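PDB 1UZ5: molybdopterin molybdotransferase from Pyrococcus horikoshii, which probably inserts molybdenum into the pterin cofactor, converting adenylyl-molybdopterin and molybdate into Mo-molybdopterin and AMP with the help of magnesium. Local coordinates for residues Glu88-Gly96 / Met106-Val114. Residues are numbered along the deposited sequence; the frame is centred on the assembly and turned at random.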
ATOM      1  N   GLU A  88      28.276 -22.075  16.184  1.00 20.57           N
ATOM      2  CA  GLU A  88      28.991 -20.904  16.651  1.00 25.22           C
ATOM      3  C   GLU A  88      30.399 -21.461  16.909  1.00 23.82           C
ATOM      4  O   GLU A  88      30.593 -22.278  17.810  1.00 19.98           O
ATOM      5  CB  GLU A  88      28.413 -20.364  17.962  1.00 25.08           C
ATOM      6  CG  GLU A  88      29.403 -19.447  18.689  1.00 30.55           C
ATOM      7  CD  GLU A  88      28.803 -18.722  19.878  1.00 37.96           C
ATOM      8  OE1 GLU A  88      27.920 -19.296  20.549  1.00 41.46           O
ATOM      9  OE2 GLU A  88      29.229 -17.581  20.150  1.00 37.98           O
ATOM     10  N   PRO A  89      31.391 -21.047  16.107  1.00 27.91           N
ATOM     11  CA  PRO A  89      32.755 -21.555  16.314  1.00 23.87           C
ATOM     12  C   PRO A  89      33.220 -21.352  17.752  1.00 13.52           C
ATOM     13  O   PRO A  89      33.117 -20.253  18.290  1.00 20.05           O
ATOM     14  CB  PRO A  89      33.586 -20.727  15.333  1.00 29.84           C
ATOM     15  CG  PRO A  89      32.621 -20.429  14.232  1.00 26.41           C
ATOM     16  CD  PRO A  89      31.342 -20.101  14.979  1.00 24.31           C
ATOM     17  N   LYS A  90      33.721 -22.406  18.387  1.00 13.93           N
ATOM     18  CA  LYS A  90      34.210 -22.253  19.749  1.00 15.98           C
ATOM     19  C   LYS A  90      35.739 -22.306  19.823  1.00 22.23           C
ATOM     20  O   LYS A  90      36.310 -22.616  20.870  1.00 17.95           O
ATOM     21  CB  LYS A  90      33.608 -23.326  20.654  1.00 16.65           C
ATOM     22  CG  LYS A  90      32.082 -23.226  20.760  1.00 21.33           C
ATOM     23  CD  LYS A  90      31.640 -21.831  21.211  1.00 21.82           C
ATOM     24  CE  LYS A  90      30.166 -21.853  21.625  1.00 38.74           C
ATOM     25  NZ  LYS A  90      29.356 -22.642  20.638  1.00 35.34           N
ATOM     26  N   PHE A  91      36.398 -22.005  18.711  1.00 20.71           N
ATOM     27  CA  PHE A  91      37.858 -22.011  18.687  1.00 20.73           C
ATOM     28  C   PHE A  91      38.350 -20.931  17.729  1.00 23.38           C
ATOM     29  O   PHE A  91      37.578 -20.398  16.938  1.00 16.83           O
ATOM     30  CB  PHE A  91      38.375 -23.392  18.264  1.00 13.82           C
ATOM     31  CG  PHE A  91      38.056 -23.749  16.846  1.00 21.93           C
ATOM     32  CD1 PHE A  91      38.972 -23.499  15.829  1.00 16.92           C
ATOM     33  CD2 PHE A  91      36.824 -24.308  16.516  1.00 20.02           C
ATOM     34  CE1 PHE A  91      38.664 -23.802  14.504  1.00 16.29           C
ATOM     35  CE2 PHE A  91      36.504 -24.616  15.192  1.00 16.75           C
ATOM     36  CZ  PHE A  91      37.424 -24.362  14.184  1.00 26.42           C
ATOM     37  N   LYS A  92      39.634 -20.601  17.815  1.00 21.73           N
ATOM     38  CA  LYS A  92      40.218 -19.581  16.955  1.00 16.46           C
ATOM     39  C   LYS A  92      41.447 -20.144  16.247  1.00 23.50           C
ATOM     40  O   LYS A  92      42.019 -21.140  16.684  1.00 20.32           O
ATOM     41  CB  LYS A  92      40.608 -18.360  17.789  1.00 17.08           C
ATOM     42  CG  LYS A  92      41.653 -18.654  18.849  1.00 29.02           C
ATOM     43  CD  LYS A  92      41.918 -17.418  19.699  1.00 39.01           C
ATOM     44  CE  LYS A  92      43.012 -17.667  20.723  1.00 37.74           C
ATOM     45  NZ  LYS A  92      43.268 -16.454  21.549  1.00 55.48           N
ATOM     46  N   LEU A  93      41.849 -19.505  15.156  1.00 15.15           N
ATOM     47  CA  LEU A  93      43.002 -19.965  14.394  1.00 26.71           C
ATOM     48  C   LEU A  93      44.290 -19.274  14.829  1.00 23.27           C
ATOM     49  O   LEU A  93      44.322 -18.057  14.986  1.00 23.40           O
ATOM     50  CB  LEU A  93      42.794 -19.697  12.902  1.00 20.90           C
ATOM     51  CG  LEU A  93      41.565 -20.281  12.199  1.00 23.37           C
ATOM     52  CD1 LEU A  93      41.553 -19.808  10.755  1.00 17.91           C
ATOM     53  CD2 LEU A  93      41.587 -21.799  12.269  1.00 14.64           C
ATOM     54  N   GLY A  94      45.341 -20.063  15.024  1.00 29.23           N
ATOM     55  CA  GLY A  94      46.636 -19.511  15.387  1.00 27.15           C
ATOM     56  C   GLY A  94      47.420 -19.401  14.090  1.00 28.79           C
ATOM     57  O   GLY A  94      46.938 -19.852  13.047  1.00 20.20           O
ATOM     58  N   LYS A  95      48.613 -18.816  14.117  1.00 30.81           N
ATOM     59  CA  LYS A  95      49.379 -18.701  12.875  1.00 30.55           C
ATOM     60  C   LYS A  95      49.683 -20.095  12.337  1.00 18.84           C
ATOM     61  O   LYS A  95      50.055 -20.992  13.090  1.00 29.69           O
ATOM     62  CB  LYS A  95      50.686 -17.926  13.094  1.00 42.32           C
ATOM     63  CG  LYS A  95      51.773 -18.689  13.829  1.00 57.42           C
ATOM     64  CD  LYS A  95      53.082 -17.898  13.858  1.00 64.29           C
ATOM     65  CE  LYS A  95      53.601 -17.617  12.450  1.00 63.61           C
ATOM     66  NZ  LYS A  95      54.877 -16.850  12.460  1.00 69.16           N
ATOM     67  N   GLY A  96      49.503 -20.272  11.033  1.00 23.87           N
ATOM     68  CA  GLY A  96      49.757 -21.564  10.421  1.00 27.83           C
ATOM     69  C   GLY A  96      48.630 -22.563  10.625  1.00 32.34           C
ATOM     70  O   GLY A  96      48.829 -23.764  10.452  1.00 29.74           O
ATOM     71  N   MET A 106      29.794 -19.748   9.819  1.00 15.23           N
ATOM     72  CA  MET A 106      30.507 -18.647  10.461  1.00 16.19           C
ATOM     73  C   MET A 106      32.017 -18.888  10.571  1.00 24.29           C
ATOM     74  O   MET A 106      32.449 -19.951  11.002  1.00 18.82           O
ATOM     75  CB  MET A 106      29.936 -18.422  11.856  1.00 17.51           C
ATOM     76  CG  MET A 106      30.533 -17.252  12.607  1.00 16.38           C
ATOM     77  SD  MET A 106      29.624 -16.936  14.130  1.00 25.11           S
ATOM     78  CE  MET A 106      30.834 -15.951  15.083  1.00 25.60           C
ATOM     79  N   LEU A 107      32.821 -17.898  10.199  1.00 19.88           N
ATOM     80  CA  LEU A 107      34.270 -18.072  10.295  1.00 20.37           C
ATOM     81  C   LEU A 107      34.727 -18.146  11.737  1.00 16.36           C
ATOM     82  O   LEU A 107      34.230 -17.425  12.597  1.00 23.28           O
ATOM     83  CB  LEU A 107      35.016 -16.920   9.610  1.00 15.07           C
ATOM     84  CG  LEU A 107      35.233 -17.003   8.093  1.00 30.40           C
ATOM     85  CD1 LEU A 107      33.908 -17.098   7.352  1.00 25.84           C
ATOM     86  CD2 LEU A 107      36.010 -15.772   7.647  1.00 32.56           C
ATOM     87  N   PRO A 108      35.701 -19.019  12.019  1.00 21.18           N
ATOM     88  CA  PRO A 108      36.210 -19.147  13.387  1.00 14.31           C
ATOM     89  C   PRO A 108      37.048 -17.906  13.719  1.00 17.50           C
ATOM     90  O   PRO A 108      37.366 -17.108  12.829  1.00 18.07           O
ATOM     91  CB  PRO A 108      37.035 -20.428  13.327  1.00 20.81           C
ATOM     92  CG  PRO A 108      37.566 -20.419  11.923  1.00 22.40           C
ATOM     93  CD  PRO A 108      36.387 -19.942  11.095  1.00 18.21           C
ATOM     94  N   GLY A 109      37.392 -17.738  14.991  1.00 14.93           N
ATOM     95  CA  GLY A 109      38.176 -16.583  15.401  1.00 26.12           C
ATOM     96  C   GLY A 109      39.461 -16.397  14.603  1.00 20.63           C
ATOM     97  O   GLY A 109      40.114 -17.372  14.230  1.00 20.93           O
ATOM     98  N   ASN A 110      39.806 -15.138  14.344  1.00 21.76           N
ATOM     99  CA  ASN A 110      41.006 -14.745  13.592  1.00 26.33           C
ATOM    100  C   ASN A 110      40.984 -15.033  12.096  1.00 25.87           C
ATOM    101  O   ASN A 110      41.852 -14.552  11.367  1.00 30.79           O
ATOM    102  CB  ASN A 110      42.278 -15.373  14.192  1.00 22.22           C
ATOM    103  CG  ASN A 110      42.522 -14.936  15.617  1.00 24.13           C
ATOM    104  OD1 ASN A 110      42.189 -13.818  15.990  1.00 26.70           O
ATOM    105  ND2 ASN A 110      43.112 -15.813  16.420  1.00 28.01           N
ATOM    106  N   ALA A 111      40.020 -15.813  11.619  1.00 23.21           N
ATOM    107  CA  ALA A 111      39.971 -16.089  10.184  1.00 21.06           C
ATOM    108  C   ALA A 111      39.410 -14.870   9.462  1.00 26.98           C
ATOM    109  O   ALA A 111      38.523 -14.197   9.982  1.00 21.15           O
ATOM    110  CB  ALA A 111      39.100 -17.310   9.898  1.00 17.91           C
ATOM    111  N   ASP A 112      39.922 -14.579   8.268  1.00 18.84           N
ATOM    112  CA  ASP A 112      39.416 -13.438   7.510  1.00 20.72           C
ATOM    113  C   ASP A 112      39.271 -13.744   6.027  1.00 19.97           C
ATOM    114  O   ASP A 112      38.993 -12.858   5.224  1.00 25.88           O
ATOM    115  CB  ASP A 112      40.303 -12.205   7.713  1.00 25.54           C
ATOM    116  CG  ASP A 112      41.742 -12.431   7.274  1.00 32.20           C
ATOM    117  OD1 ASP A 112      42.031 -13.479   6.664  1.00 28.93           O
ATOM    118  OD2 ASP A 112      42.582 -11.545   7.536  1.00 28.40           O
ATOM    119  N   ALA A 113      39.464 -15.008   5.669  1.00 22.71           N
ATOM    120  CA  ALA A 113      39.315 -15.435   4.288  1.00 21.30           C
ATOM    121  C   ALA A 113      39.016 -16.921   4.229  1.00 17.33           C
ATOM    122  O   ALA A 113      39.333 -17.666   5.156  1.00 21.91           O
ATOM    123  CB  ALA A 113      40.587 -15.132   3.493  1.00 24.72           C
ATOM    124  N   VAL A 114      38.385 -17.339   3.136  1.00 21.41           N
ATOM    125  CA  VAL A 114      38.085 -18.742   2.917  1.00 23.30           C
ATOM    126  C   VAL A 114      38.590 -19.096   1.526  1.00 25.68           C
ATOM    127  O   VAL A 114      38.221 -18.458   0.541  1.00 23.44           O
ATOM    128  CB  VAL A 114      36.567 -19.049   2.977  1.00 18.33           C
ATOM    129  CG1 VAL A 114      36.344 -20.540   2.714  1.00 16.41           C
ATOM    130  CG2 VAL A 114      36.003 -18.671   4.346  1.00 19.01           C
TER
HETATM  131  O   HOH W   1      44.443 -14.666  19.296  1.00 43.88           O
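A type II beta turn running from Pro108 to Ala111, just ahead of strand 113-116 in the N-terminal region of this MoeA protein, is clasped by residues 89-93 of the loop joining strands 75-83 and 97-101. One isolated beta bridge, Lys92 with Gly109, joins the backbones: Leu93 N gives Gly109 O a nearly straight hydrogen bond of 2.9 Å (169° at the hydrogen), while Gly109 N reaches Phe91 O only weakly. Glycine suits this place, since a CB on it would run into Lys92 CB. Asn110, at positive phi (71°) in the turn position that tolerates asparagine, adds a third bond. Its CG stands beside the backbone N, anti to the carbonyl carbon (chi1 -61°), which brings ND2 to 2.9 Å from Leu93 O, the acceptor close to the amide plane; Arg62 also donates to that oxygen. A water accepts from Lys92 NZ and, weakly, from Asn110 ND2.

The apolar part of the contact is built round two prolines. Pro108 CB lies over one face of the Phe91 ring, 4.3 Å from its centroid, a CH-pi contact, while Pro108 CG meets Leu93 CG at 4.0 Å. Leu93 CD1 reaches on to Ala111 CB at 3.6 Å. Pro89 sets CB against Pro108 CA and CD against Met106 SD (3.7 Å), the extended methionine chain slanting across the ring. A glycine in place of Pro89 would probably leave the Met106 thioether without this neighbour and open a gap beside Pro108. Polar bonds thus fix the turn against the loop, while the rigid rings of Pro89 and Pro108 both pack on Val83 of strand 75-83.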